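Local coordinates for genome packaging NTPase B204 (Sulfolobus turreted icosahedral virus 2, PDB 4KFU), which probably hydrolyses ATP to power the packaging of viral DNA into the capsid, as a P-loop NTPase of the FtsK-HerA superfamily, at residues Asp62-Gln67 / Trp85-Leu90; Ala122-Arg127 / Tyr148-Leu153; Leu143-Tyr148 / Leu165-Lys170; Ser173-Glu178 / Gln196-His201. All blocks are in the same frame, centred on the assembly; numbering follows the deposited sequence.

Contact 1: residues Asp62-Gln67 / Trp85-Leu90; sequences DIVSKQ and WQASKL
V64 and I63 of the short helix 60-65 lie against A87 and L90 of the long helix 78-95; no hydrogen bond passes between the two segments, and the side chains meet through apolar atoms. The backbones come close, V64 CA to A87 CA 5.8 Å, because the residue facing the short helix at this point is an alanine. I63 sends its CG2 branch onto the A87 methyl, I63 CG2 to A87 CB 3.9 Å. V64 spreads its two methyls along the neighbouring helix. V64 CG1 stands anti to the backbone N (chi1 -177°) and reaches the start of the L90 side chain, 4.0 Å from L90 CB, while V64 CG2 rests over main chain, 3.6 Å from A87 O. L90 thus meets the valine with its CB.

Polar bonds lie around this apolar patch. H91 ND1 of the long helix is hydrogen-bonded to I63 O, near the end of the short helix. On the other side of helix 78-95, K89 NZ makes a salt bridge with E121 and W85 NE1 a hydrogen bond to the same carboxylate.

This is close helix-helix packing over an alanine, between two helices that flank strand 68-72 in the chain, near one edge of the alpha/beta sheet of this P-loop ATPase.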
loop_
_atom_site.group_PDB
_atom_site.type_symbol
_atom_site.label_atom_id
_atom_site.label_comp_id
_atom_site.label_asym_id
_atom_site.label_seq_id
_atom_site.Cartn_x
_atom_site.Cartn_y
_atom_site.Cartn_z
ATOM N N ASP A 62 2.663 -18.702 -10.881
ATOM C CA ASP A 62 3.238 -17.469 -11.419
ATOM C C ASP A 62 3.583 -16.477 -10.308
ATOM O O ASP A 62 4.609 -15.799 -10.369
ATOM C CB ASP A 62 2.272 -16.803 -12.404
ATOM C CG ASP A 62 2.097 -17.590 -13.688
ATOM O OD1 ASP A 62 2.843 -18.574 -13.897
ATOM O OD2 ASP A 62 1.203 -17.213 -14.486
ATOM N N ILE A 63 2.731 -16.393 -9.290
ATOM C CA ILE A 63 2.967 -15.438 -8.205
ATOM C C ILE A 63 4.268 -15.770 -7.489
ATOM O O ILE A 63 5.066 -14.886 -7.194
ATOM C CB ILE A 63 1.803 -15.414 -7.200
ATOM C CG1 ILE A 63 0.500 -15.077 -7.922
ATOM C CG2 ILE A 63 2.061 -14.403 -6.089
ATOM C CD1 ILE A 63 -0.703 -15.020 -6.999
ATOM N N VAL A 64 4.501 -17.054 -7.240
ATOM C CA VAL A 64 5.734 -17.476 -6.578
ATOM C C VAL A 64 6.981 -17.362 -7.476
ATOM O O VAL A 64 8.043 -16.942 -7.014
ATOM C CB VAL A 64 5.615 -18.939 -6.042
ATOM C CG1 VAL A 64 6.879 -19.347 -5.288
ATOM C CG2 VAL A 64 4.398 -19.078 -5.148
ATOM N N SER A 65 6.858 -17.740 -8.751
ATOM C CA SER A 65 8.036 -17.887 -9.610
ATOM C C SER A 65 8.506 -16.624 -10.340
ATOM O O SER A 65 9.698 -16.487 -10.633
ATOM C CB SER A 65 7.840 -19.030 -10.622
ATOM O OG SER A 65 6.806 -18.731 -11.540
ATOM N N LYS A 66 7.584 -15.712 -10.643
ATOM C CA LYS A 66 7.920 -14.506 -11.405
ATOM C C LYS A 66 8.429 -13.396 -10.491
ATOM O O LYS A 66 7.781 -13.058 -9.494
ATOM C CB LYS A 66 6.702 -14.023 -12.195
ATOM C CG LYS A 66 6.182 -15.035 -13.223
ATOM C CD LYS A 66 7.194 -15.266 -14.345
ATOM C CE LYS A 66 6.718 -16.355 -15.305
ATOM N NZ LYS A 66 6.476 -17.625 -14.565
ATOM N N GLN A 67 9.580 -12.821 -10.840
ATOM C CA GLN A 67 10.250 -11.830 -9.989
ATOM C C GLN A 67 9.431 -10.544 -9.813
ATOM O O GLN A 67 9.275 -10.055 -8.697
ATOM C CB GLN A 67 11.645 -11.498 -10.531
ATOM C CG GLN A 67 12.474 -10.604 -9.611
ATOM C CD GLN A 67 13.813 -10.217 -10.219
ATOM O OE1 GLN A 67 13.975 -10.227 -11.440
ATOM N NE2 GLN A 67 14.780 -9.877 -9.367
ATOM N N TRP A 85 -1.516 -14.099 0.101
ATOM C CA TRP A 85 -0.531 -13.940 1.169
ATOM C C TRP A 85 0.371 -15.175 1.288
ATOM O O TRP A 85 1.597 -15.056 1.428
ATOM C CB TRP A 85 -1.235 -13.624 2.490
ATOM C CG TRP A 85 -0.302 -13.421 3.657
ATOM C CD1 TRP A 85 -0.128 -14.261 4.726
ATOM C CD2 TRP A 85 0.575 -12.306 3.877
ATOM N NE1 TRP A 85 0.814 -13.739 5.587
ATOM C CE2 TRP A 85 1.256 -12.549 5.094
ATOM C CE3 TRP A 85 0.849 -11.133 3.167
ATOM C CZ2 TRP A 85 2.198 -11.653 5.608
ATOM C CZ3 TRP A 85 1.780 -10.248 3.689
ATOM C CH2 TRP A 85 2.447 -10.519 4.895
ATOM N N GLN A 86 -0.235 -16.356 1.234
ATOM C CA GLN A 86 0.526 -17.595 1.299
ATOM C C GLN A 86 1.482 -17.693 0.123
ATOM O O GLN A 86 2.647 -18.089 0.283
ATOM C CB GLN A 86 -0.415 -18.813 1.296
ATOM C CG GLN A 86 -1.251 -18.977 2.562
ATOM C CD GLN A 86 -0.404 -19.104 3.820
ATOM O OE1 GLN A 86 0.598 -19.835 3.851
ATOM N NE2 GLN A 86 -0.811 -18.403 4.873
ATOM N N ALA A 87 0.990 -17.337 -1.061
ATOM C CA ALA A 87 1.820 -17.354 -2.272
ATOM C C ALA A 87 2.922 -16.299 -2.184
ATOM O O ALA A 87 4.035 -16.501 -2.672
ATOM C CB ALA A 87 0.963 -17.145 -3.528
ATOM N N SER A 88 2.612 -15.157 -1.568
ATOM C CA SER A 88 3.614 -14.097 -1.417
ATOM C C SER A 88 4.754 -14.512 -0.497
ATOM O O SER A 88 5.905 -14.174 -0.742
ATOM C CB SER A 88 2.965 -12.800 -0.892
ATOM O OG SER A 88 2.019 -12.286 -1.819
ATOM N N LYS A 89 4.420 -15.204 0.586
ATOM C CA LYS A 89 5.431 -15.719 1.512
ATOM C C LYS A 89 6.390 -16.701 0.814
ATOM O O LYS A 89 7.606 -16.654 1.014
ATOM C CB LYS A 89 4.762 -16.365 2.728
ATOM C CG LYS A 89 4.179 -15.352 3.718
ATOM C CD LYS A 89 3.871 -15.973 5.083
ATOM C CE LYS A 89 2.654 -16.868 5.045
ATOM N NZ LYS A 89 2.297 -17.323 6.423
ATOM N N LEU A 90 5.841 -17.577 -0.020
ATOM C CA LEU A 90 6.690 -18.500 -0.780
ATOM C C LEU A 90 7.511 -17.750 -1.831
ATOM O O LEU A 90 8.693 -18.042 -2.028
ATOM C CB LEU A 90 5.865 -19.637 -1.393
ATOM C CG LEU A 90 5.252 -20.583 -0.344
ATOM C CD1 LEU A 90 4.266 -21.574 -0.972
ATOM C CD2 LEU A 90 6.334 -21.332 0.429
#

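Contact 2: residues Ala122-Arg127 / Tyr148-Leu153; sequences ALHANR and YKQADL
Q150, of helix 145-150, reaches across to helix 117-124 and touches it with nearly every side-chain atom. Q150 CB already lies 3.4 Å from L123 O. Q150 CG sits equally close to that oxygen and also meets L123 CB at 4.1 Å. Here the chain bends at chi2, which brings the amide round to L123 O and the H124 ring. Q150 CD then comes 3.6 Å from H124 CD2. At the tip, Q150 NE2 donates to L123 O at 3.0 Å in a moderately bent bond (153° at the hydrogen), the donor lying 26° out of the carbonyl plane. The same Q150 NE2 is 3.4 Å from H124 CD2, with the imidazole and amide planes tilted against each other; H124 ND1 is bonded to D120 O.

The contact joins two helix-to-strand connections of the alpha/beta fold that are consecutive in the chain, leading to strands 131-137 and 153-156, which lie on either side of strand 6-10.

Further along both segments, R127 and D152 approach from opposite directions. R127 NH2 makes a salt bridge to D152 OD1 at 2.8 Å, the oxygen lying at the guanidinium edge and the two planes turned 43° apart. R127 NH1 pairs with D4 and D5, while D152 OD2 accepts from I6 N and OD1 from N194 ND2.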
loop_
_atom_site.group_PDB
_atom_site.type_symbol
_atom_site.label_atom_id
_atom_site.label_comp_id
_atom_site.label_asym_id
_atom_site.label_seq_id
_atom_site.Cartn_x
_atom_site.Cartn_y
_atom_site.Cartn_z
ATOM N N ALA A 122 -0.053 -10.022 8.201
ATOM C CA ALA A 122 0.455 -8.959 7.355
ATOM C C ALA A 122 0.815 -7.734 8.195
ATOM O O ALA A 122 1.822 -7.066 7.941
ATOM C CB ALA A 122 -0.579 -8.594 6.316
ATOM N N LEU A 123 -0.016 -7.438 9.191
ATOM C CA LEU A 123 0.148 -6.199 9.972
ATOM C C LEU A 123 1.041 -6.374 11.201
ATOM O O LEU A 123 1.494 -5.388 11.775
ATOM C CB LEU A 123 -1.222 -5.651 10.401
ATOM C CG LEU A 123 -2.176 -5.126 9.328
ATOM C CD1 LEU A 123 -3.421 -4.541 9.992
ATOM C CD2 LEU A 123 -1.517 -4.064 8.424
ATOM N N HIS A 124 1.289 -7.614 11.622
ATOM C CA HIS A 124 2.101 -7.830 12.823
ATOM C C HIS A 124 3.364 -8.674 12.620
ATOM O O HIS A 124 4.287 -8.620 13.431
ATOM C CB HIS A 124 1.257 -8.451 13.951
ATOM C CG HIS A 124 0.092 -7.613 14.369
ATOM N ND1 HIS A 124 -1.183 -7.835 13.913
ATOM C CD2 HIS A 124 0.018 -6.550 15.211
ATOM C CE1 HIS A 124 -2.003 -6.945 14.451
ATOM N NE2 HIS A 124 -1.296 -6.156 15.239
ATOM N N ALA A 125 3.413 -9.461 11.556
ATOM C CA ALA A 125 4.531 -10.383 11.395
ATOM C C ALA A 125 5.133 -10.286 10.004
ATOM O O ALA A 125 5.704 -11.255 9.494
ATOM C CB ALA A 125 4.077 -11.796 11.681
ATOM N N ASN A 126 5.003 -9.118 9.389
ATOM C CA ASN A 126 5.402 -8.984 7.995
ATOM C C ASN A 126 6.904 -9.133 7.804
ATOM O O ASN A 126 7.355 -9.708 6.804
ATOM C CB ASN A 126 4.884 -7.675 7.395
ATOM C CG ASN A 126 5.564 -6.450 7.971
ATOM O OD1 ASN A 126 5.328 -6.072 9.120
ATOM N ND2 ASN A 126 6.399 -5.809 7.167
ATOM N N ARG A 127 7.676 -8.633 8.765
ATOM C CA ARG A 127 9.132 -8.716 8.659
ATOM C C ARG A 127 9.606 -10.168 8.710
ATOM O O ARG A 127 10.480 -10.566 7.950
ATOM C CB ARG A 127 9.814 -7.871 9.736
ATOM C CG ARG A 127 9.422 -6.389 9.699
ATOM C CD ARG A 127 10.554 -5.495 10.193
ATOM N NE ARG A 127 10.074 -4.194 10.656
ATOM C CZ ARG A 127 9.959 -3.112 9.889
ATOM N NH1 ARG A 127 10.281 -3.162 8.604
ATOM N NH2 ARG A 127 9.516 -1.970 10.411
ATOM N N TYR A 148 -3.086 1.928 10.491
ATOM C CA TYR A 148 -2.265 3.108 10.754
ATOM C C TYR A 148 -1.389 2.937 11.991
ATOM O O TYR A 148 -0.287 3.479 12.040
ATOM C CB TYR A 148 -3.114 4.387 10.840
ATOM C CG TYR A 148 -4.002 4.563 9.635
ATOM C CD1 TYR A 148 -3.460 4.902 8.406
ATOM C CD2 TYR A 148 -5.379 4.362 9.716
ATOM C CE1 TYR A 148 -4.268 5.056 7.278
ATOM C CE2 TYR A 148 -6.198 4.499 8.585
ATOM C CZ TYR A 148 -5.620 4.857 7.372
ATOM O OH TYR A 148 -6.410 5.014 6.250
ATOM N N LYS A 149 -1.866 2.188 12.981
ATOM C CA LYS A 149 -1.064 1.944 14.174
ATOM C C LYS A 149 0.135 1.035 13.874
ATOM O O LYS A 149 1.189 1.140 14.512
ATOM C CB LYS A 149 -1.919 1.324 15.274
ATOM C CG LYS A 149 -3.176 2.124 15.642
ATOM C CD LYS A 149 -2.855 3.576 15.986
ATOM C CE LYS A 149 -1.978 3.677 17.211
ATOM N NZ LYS A 149 -2.407 4.802 18.097
ATOM N N GLN A 150 -0.021 0.149 12.895
ATOM C CA GLN A 150 1.039 -0.803 12.554
ATOM C C GLN A 150 1.977 -0.325 11.446
ATOM O O GLN A 150 3.019 -0.946 11.185
ATOM C CB GLN A 150 0.425 -2.150 12.148
ATOM C CG GLN A 150 -0.266 -2.879 13.281
ATOM C CD GLN A 150 0.642 -3.081 14.481
ATOM O OE1 GLN A 150 0.360 -2.589 15.574
ATOM N NE2 GLN A 150 1.741 -3.806 14.281
ATOM N N ALA A 151 1.613 0.756 10.773
ATOM C CA ALA A 151 2.426 1.259 9.665
ATOM C C ALA A 151 3.783 1.779 10.153
ATOM O O ALA A 151 3.939 2.124 11.333
ATOM C CB ALA A 151 1.666 2.349 8.922
ATOM N N ASP A 152 4.764 1.830 9.252
ATOM C CA ASP A 152 6.038 2.491 9.543
ATOM C C ASP A 152 6.053 3.886 8.941
ATOM O O ASP A 152 6.660 4.810 9.488
ATOM C CB ASP A 152 7.208 1.690 8.983
ATOM C CG ASP A 152 7.302 0.313 9.586
ATOM O OD1 ASP A 152 7.785 0.208 10.736
ATOM O OD2 ASP A 152 6.875 -0.659 8.919
ATOM N N LEU A 153 5.378 4.022 7.803
ATOM C CA LEU A 153 5.297 5.284 7.074
ATOM C C LEU A 153 3.869 5.508 6.615
ATOM O O LEU A 153 3.238 4.609 6.053
ATOM C CB LEU A 153 6.207 5.260 5.848
ATOM C CG LEU A 153 7.717 5.351 6.081
ATOM C CD1 LEU A 153 8.453 5.453 4.754
ATOM C CD2 LEU A 153 8.065 6.539 6.966
#

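Contact 3: residues Leu143-Tyr148 / Leu165-Lys170; sequences LMPIVY and LRWISK
The indole of W167 enters this contact with the outer rim of its six-membered ring. L143 O lies at that edge, near the ring plane, 3.2 Å from W167 CZ3 and 3.4 Å from W167 CH2, so the carbonyl faces the slightly positive C-H rim. The Y148 ring meets the same rim with an edge of its own, Y148 CE2 to W167 CZ3 4.2 Å, and neither ring places its face on the other. P145 arrives obliquely: its CG is 3.7 Å from W167 CH2, with CD close behind. By contrast, Y111 and Y171 make T-shaped (edge-to-face) pairs with the indole, which makes this an aromatic cluster.

The chi1 of W167, -94°, lies well away from a staggered value, and with this twist the indole extends from helix 162-171 to the start of helix 145-150. The backbones stay well apart, P145 CA to W167 CA 8.3 Å, and the tryptophan spans the gap. Y148 is fixed at its far end by a hydrogen bond between its OH and V140 O. V147 of the same helix packs on V8 of strand 6-10.

What results is a buried aromatic junction where the loop entering helix 145-150 meets helix 162-171, the two helices that precede and follow strand 153-156 in the alpha/beta fold of this P-loop NTPase.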
loop_
_atom_site.group_PDB
_atom_site.type_symbol
_atom_site.label_atom_id
_atom_site.label_comp_id
_atom_site.label_asym_id
_atom_site.label_seq_id
_atom_site.Cartn_x
_atom_site.Cartn_y
_atom_site.Cartn_z
ATOM N N LEU A 143 -10.063 2.433 5.916
ATOM C CA LEU A 143 -9.331 1.263 6.428
ATOM C C LEU A 143 -9.443 1.057 7.937
ATOM O O LEU A 143 -9.700 2.006 8.679
ATOM C CB LEU A 143 -7.847 1.387 6.069
ATOM C CG LEU A 143 -7.500 1.702 4.615
ATOM C CD1 LEU A 143 -5.991 1.800 4.442
ATOM C CD2 LEU A 143 -8.099 0.656 3.667
ATOM N N MET A 144 -9.196 -0.178 8.379
ATOM C CA MET A 144 -9.074 -0.490 9.792
ATOM C C MET A 144 -8.036 0.406 10.443
ATOM O O MET A 144 -6.925 0.523 9.938
ATOM C CB MET A 144 -8.609 -1.947 9.968
ATOM C CG MET A 144 -9.690 -2.982 9.779
ATOM S SD MET A 144 -9.024 -4.585 9.247
ATOM C CE MET A 144 -7.327 -4.409 9.695
ATOM N N PRO A 145 -8.396 1.060 11.561
ATOM C CA PRO A 145 -7.441 1.932 12.257
ATOM C C PRO A 145 -6.141 1.219 12.621
ATOM O O PRO A 145 -5.103 1.877 12.655
ATOM C CB PRO A 145 -8.199 2.333 13.524
ATOM C CG PRO A 145 -9.633 2.268 13.129
ATOM C CD PRO A 145 -9.739 1.116 12.166
ATOM N N ILE A 146 -6.172 -0.096 12.848
ATOM C CA ILE A 146 -4.925 -0.803 13.167
ATOM C C ILE A 146 -3.888 -0.762 12.048
ATOM O O ILE A 146 -2.684 -0.847 12.314
ATOM C CB ILE A 146 -5.139 -2.249 13.667
ATOM C CG1 ILE A 146 -5.942 -3.079 12.648
ATOM C CG2 ILE A 146 -5.819 -2.229 15.025
ATOM C CD1 ILE A 146 -5.905 -4.565 12.941
ATOM N N VAL A 147 -4.338 -0.624 10.804
ATOM C CA VAL A 147 -3.398 -0.368 9.705
ATOM C C VAL A 147 -2.505 0.841 9.981
ATOM O O VAL A 147 -1.289 0.801 9.744
ATOM C CB VAL A 147 -4.122 -0.165 8.345
ATOM C CG1 VAL A 147 -3.140 0.314 7.274
ATOM C CG2 VAL A 147 -4.800 -1.452 7.900
ATOM N N TYR A 148 -3.086 1.928 10.491
ATOM C CA TYR A 148 -2.265 3.108 10.754
ATOM C C TYR A 148 -1.389 2.937 11.991
ATOM O O TYR A 148 -0.287 3.479 12.040
ATOM C CB TYR A 148 -3.114 4.387 10.840
ATOM C CG TYR A 148 -4.002 4.563 9.635
ATOM C CD1 TYR A 148 -3.460 4.902 8.406
ATOM C CD2 TYR A 148 -5.379 4.362 9.716
ATOM C CE1 TYR A 148 -4.268 5.056 7.278
ATOM C CE2 TYR A 148 -6.198 4.499 8.585
ATOM C CZ TYR A 148 -5.620 4.857 7.372
ATOM O OH TYR A 148 -6.410 5.014 6.250
ATOM N N LEU A 165 -9.946 14.422 9.141
ATOM C CA LEU A 165 -9.047 15.129 10.052
ATOM C C LEU A 165 -9.108 14.531 11.462
ATOM O O LEU A 165 -8.096 14.438 12.155
ATOM C CB LEU A 165 -9.395 16.627 10.080
ATOM C CG LEU A 165 -9.219 17.356 8.747
ATOM C CD1 LEU A 165 -9.615 18.837 8.843
ATOM C CD2 LEU A 165 -7.773 17.195 8.275
ATOM N N ARG A 166 -10.298 14.121 11.876
ATOM C CA ARG A 166 -10.487 13.515 13.198
ATOM C C ARG A 166 -9.800 12.156 13.291
ATOM O O ARG A 166 -9.227 11.805 14.328
ATOM C CB ARG A 166 -11.980 13.360 13.503
ATOM C CG ARG A 166 -12.266 12.786 14.877
ATOM C CD ARG A 166 -13.768 12.580 15.120
ATOM N NE ARG A 166 -14.389 11.711 14.118
ATOM C CZ ARG A 166 -14.333 10.381 14.142
ATOM N NH1 ARG A 166 -13.673 9.755 15.112
ATOM N NH2 ARG A 166 -14.933 9.672 13.193
ATOM N N TRP A 167 -9.881 11.378 12.215
ATOM C CA TRP A 167 -9.221 10.074 12.161
ATOM C C TRP A 167 -7.716 10.256 12.192
ATOM O O TRP A 167 -6.997 9.528 12.881
ATOM C CB TRP A 167 -9.595 9.354 10.860
ATOM C CG TRP A 167 -10.738 8.446 10.983
ATOM C CD1 TRP A 167 -12.024 8.775 11.294
ATOM C CD2 TRP A 167 -10.721 7.025 10.792
ATOM N NE1 TRP A 167 -12.809 7.647 11.302
ATOM C CE2 TRP A 167 -12.028 6.559 10.996
ATOM C CE3 TRP A 167 -9.719 6.109 10.447
ATOM C CZ2 TRP A 167 -12.373 5.209 10.879
ATOM C CZ3 TRP A 167 -10.055 4.774 10.338
ATOM C CH2 TRP A 167 -11.372 4.336 10.551
ATOM N N ILE A 168 -7.236 11.201 11.398
ATOM C CA ILE A 168 -5.814 11.473 11.350
ATOM C C ILE A 168 -5.313 11.868 12.747
ATOM O O ILE A 168 -4.295 11.351 13.218
ATOM C CB ILE A 168 -5.493 12.575 10.299
ATOM C CG1 ILE A 168 -5.817 12.067 8.880
ATOM C CG2 ILE A 168 -4.031 12.984 10.365
ATOM C CD1 ILE A 168 -5.698 13.168 7.802
ATOM N N SER A 169 -6.040 12.762 13.415
ATOM C CA SER A 169 -5.651 13.213 14.752
ATOM C C SER A 169 -5.602 12.046 15.727
ATOM O O SER A 169 -4.687 11.936 16.545
ATOM C CB SER A 169 -6.657 14.239 15.283
ATOM O OG SER A 169 -6.704 15.377 14.454
ATOM N N LYS A 170 -6.594 11.175 15.635
ATOM C CA LYS A 170 -6.776 10.106 16.617
ATOM C C LYS A 170 -5.840 8.910 16.418
ATOM O O LYS A 170 -5.411 8.280 17.402
ATOM C CB LYS A 170 -8.254 9.666 16.616
ATOM C CG LYS A 170 -8.632 8.554 17.613
ATOM C CD LYS A 170 -10.155 8.392 17.655
ATOM C CE LYS A 170 -10.606 7.161 18.462
ATOM N NZ LYS A 170 -10.311 7.293 19.920
#

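Contact 4: residues Ser173-Glu178 / Gln196-His201; sequences SAEAAE and QTIKIH
Here an N-capped helix start packs on the edge strand of the sheet, with one isoleucine doing the touching. S173 occupies the N-cap of helix 174-179, its OG accepting weak bonds from E175 N (3.2 Å) and A176 N (3.4 Å). I198 of strand 197-201 points at this first turn. Its CG1 stands anti to the carbonyl carbon (chi1 -60°), and the extended chain carries I198 CD1 to the first turn of the helix. I198 CD1 lies 3.4 Å from A176 N and 4.0 Å from A176 CB, and it is 4.1 Å from the capping S173 OG. E175 adds its aliphatic part: E175 CG lies 3.5 Å from I198 CD1, and with CG anti to the backbone N (chi1 -174°) the rest of the glutamate slides past the isoleucine in the opposite direction. E175 CD is also 3.5 Å from I198 CD1, without any bond to the strand segment. Strand 197-201 is entered through a G1 beta bulge, where Q196 and T197 both face D192.

Strand 188-192, the antiparallel neighbour, completes this surface: I198 also packs on L189 and Y191, and S173 on Y191. Behind the helix start, A176 and A177 rest on I168 of helix 162-171, which puts helix 174-179 between that helix and the outermost strand.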
loop_
_atom_site.group_PDB
_atom_site.type_symbol
_atom_site.label_atom_id
_atom_site.label_comp_id
_atom_site.label_asym_id
_atom_site.label_seq_id
_atom_site.Cartn_x
_atom_site.Cartn_y
_atom_site.Cartn_z
ATOM N N SER A 173 -1.525 11.360 13.783
ATOM C CA SER A 173 -0.880 12.482 14.457
ATOM C C SER A 173 -1.690 13.771 14.315
ATOM O O SER A 173 -2.123 14.132 13.218
ATOM C CB SER A 173 0.525 12.693 13.893
ATOM O OG SER A 173 1.053 13.936 14.326
ATOM N N ALA A 174 -1.889 14.480 15.423
ATOM C CA ALA A 174 -2.613 15.750 15.385
ATOM C C ALA A 174 -1.849 16.831 14.613
ATOM O O ALA A 174 -2.456 17.738 14.023
ATOM C CB ALA A 174 -2.941 16.221 16.810
ATOM N N GLU A 175 -0.521 16.738 14.618
ATOM C CA GLU A 175 0.314 17.629 13.807
ATOM C C GLU A 175 0.106 17.358 12.304
ATOM O O GLU A 175 0.096 18.282 11.494
ATOM C CB GLU A 175 1.791 17.449 14.179
ATOM C CG GLU A 175 2.761 18.437 13.501
ATOM C CD GLU A 175 4.241 18.097 13.752
ATOM O OE1 GLU A 175 4.536 17.290 14.666
ATOM O OE2 GLU A 175 5.113 18.636 13.032
ATOM N N ALA A 176 -0.049 16.085 11.941
ATOM C CA ALA A 176 -0.364 15.702 10.562
ATOM C C ALA A 176 -1.733 16.236 10.155
ATOM O O ALA A 176 -1.925 16.704 9.028
ATOM C CB ALA A 176 -0.334 14.169 10.425
ATOM N N ALA A 177 -2.694 16.147 11.072
ATOM C CA ALA A 177 -4.051 16.593 10.794
ATOM C C ALA A 177 -4.067 18.075 10.477
ATOM O O ALA A 177 -4.861 18.533 9.644
ATOM C CB ALA A 177 -4.958 16.312 11.954
ATOM N N GLU A 178 -3.204 18.840 11.137
ATOM C CA GLU A 178 -3.149 20.270 10.828
ATOM C C GLU A 178 -2.449 20.528 9.494
ATOM O O GLU A 178 -2.892 21.373 8.718
ATOM C CB GLU A 178 -2.451 21.054 11.942
ATOM C CG GLU A 178 -2.902 22.505 12.010
ATOM C CD GLU A 178 -4.415 22.625 12.151
ATOM O OE1 GLU A 178 -4.995 21.929 13.020
ATOM O OE2 GLU A 178 -5.033 23.399 11.381
ATOM N N GLN A 196 7.851 9.471 14.939
ATOM C CA GLN A 196 6.806 10.477 15.073
ATOM C C GLN A 196 7.213 11.792 14.433
ATOM O O GLN A 196 7.023 12.869 15.003
ATOM C CB GLN A 196 6.425 10.679 16.537
ATOM C CG GLN A 196 5.875 9.435 17.201
ATOM C CD GLN A 196 5.636 9.666 18.672
ATOM O OE1 GLN A 196 6.549 10.060 19.399
ATOM N NE2 GLN A 196 4.400 9.454 19.116
ATOM N N THR A 197 7.770 11.694 13.234
ATOM C CA THR A 197 8.309 12.849 12.550
ATOM C C THR A 197 7.511 13.141 11.276
ATOM O O THR A 197 6.941 12.237 10.662
ATOM C CB THR A 197 9.815 12.637 12.250
ATOM O OG1 THR A 197 10.546 13.830 12.565
ATOM C CG2 THR A 197 10.058 12.243 10.793
ATOM N N ILE A 198 7.461 14.407 10.888
ATOM C CA ILE A 198 6.702 14.817 9.708
ATOM C C ILE A 198 7.552 15.598 8.718
ATOM O O ILE A 198 8.304 16.493 9.104
ATOM C CB ILE A 198 5.503 15.706 10.096
ATOM C CG1 ILE A 198 4.552 14.952 11.020
ATOM C CG2 ILE A 198 4.748 16.188 8.856
ATOM C CD1 ILE A 198 3.283 15.715 11.322
ATOM N N LYS A 199 7.425 15.263 7.438
ATOM C CA LYS A 199 8.060 16.030 6.374
ATOM C C LYS A 199 7.051 16.296 5.257
ATOM O O LYS A 199 6.288 15.404 4.884
ATOM C CB LYS A 199 9.274 15.274 5.821
ATOM N N ILE A 200 7.036 17.521 4.739
ATOM C CA ILE A 200 6.208 17.855 3.585
ATOM C C ILE A 200 7.031 17.642 2.323
ATOM O O ILE A 200 8.162 18.116 2.228
ATOM C CB ILE A 200 5.720 19.322 3.618
ATOM C CG1 ILE A 200 5.024 19.633 4.946
ATOM C CG2 ILE A 200 4.811 19.616 2.423
ATOM C CD1 ILE A 200 3.855 18.740 5.241
ATOM N N HIS A 201 6.478 16.924 1.353
ATOM C CA HIS A 201 7.224 16.631 0.132
ATOM C C HIS A 201 6.676 17.383 -1.079
ATOM O O HIS A 201 5.454 17.472 -1.267
ATOM C CB HIS A 201 7.225 15.116 -0.130
ATOM C CG HIS A 201 8.421 14.629 -0.890
ATOM N ND1 HIS A 201 8.564 14.800 -2.249
ATOM C CD2 HIS A 201 9.526 13.958 -0.477
ATOM C CE1 HIS A 201 9.707 14.268 -2.644
ATOM N NE2 HIS A 201 10.311 13.752 -1.586
#

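From the N terminus, contact 1 comes first, closing the loop from helix 60-65 through strand 68-72 to helix 78-95. It is complete before the others begin, yet it touches contact 2 where W85 CH2 lies 3.5 Å from A122 CA. Contacts 2 and 3 cross: 143-147 falls inside the loop that contact 2 closes, with Y148 shared, while 165-170 lies beyond it. Both use helix 145-150, and L123 packs on M144, I146 and V147. Contact 4 closes last, after contact 3, tying helix 174-179 to edge strand 197-201; I168 and S169 adjoin S173 and A177. Contacts 1 and 4, about 35 Å apart between centres, lie on opposite sides of the chain's centre.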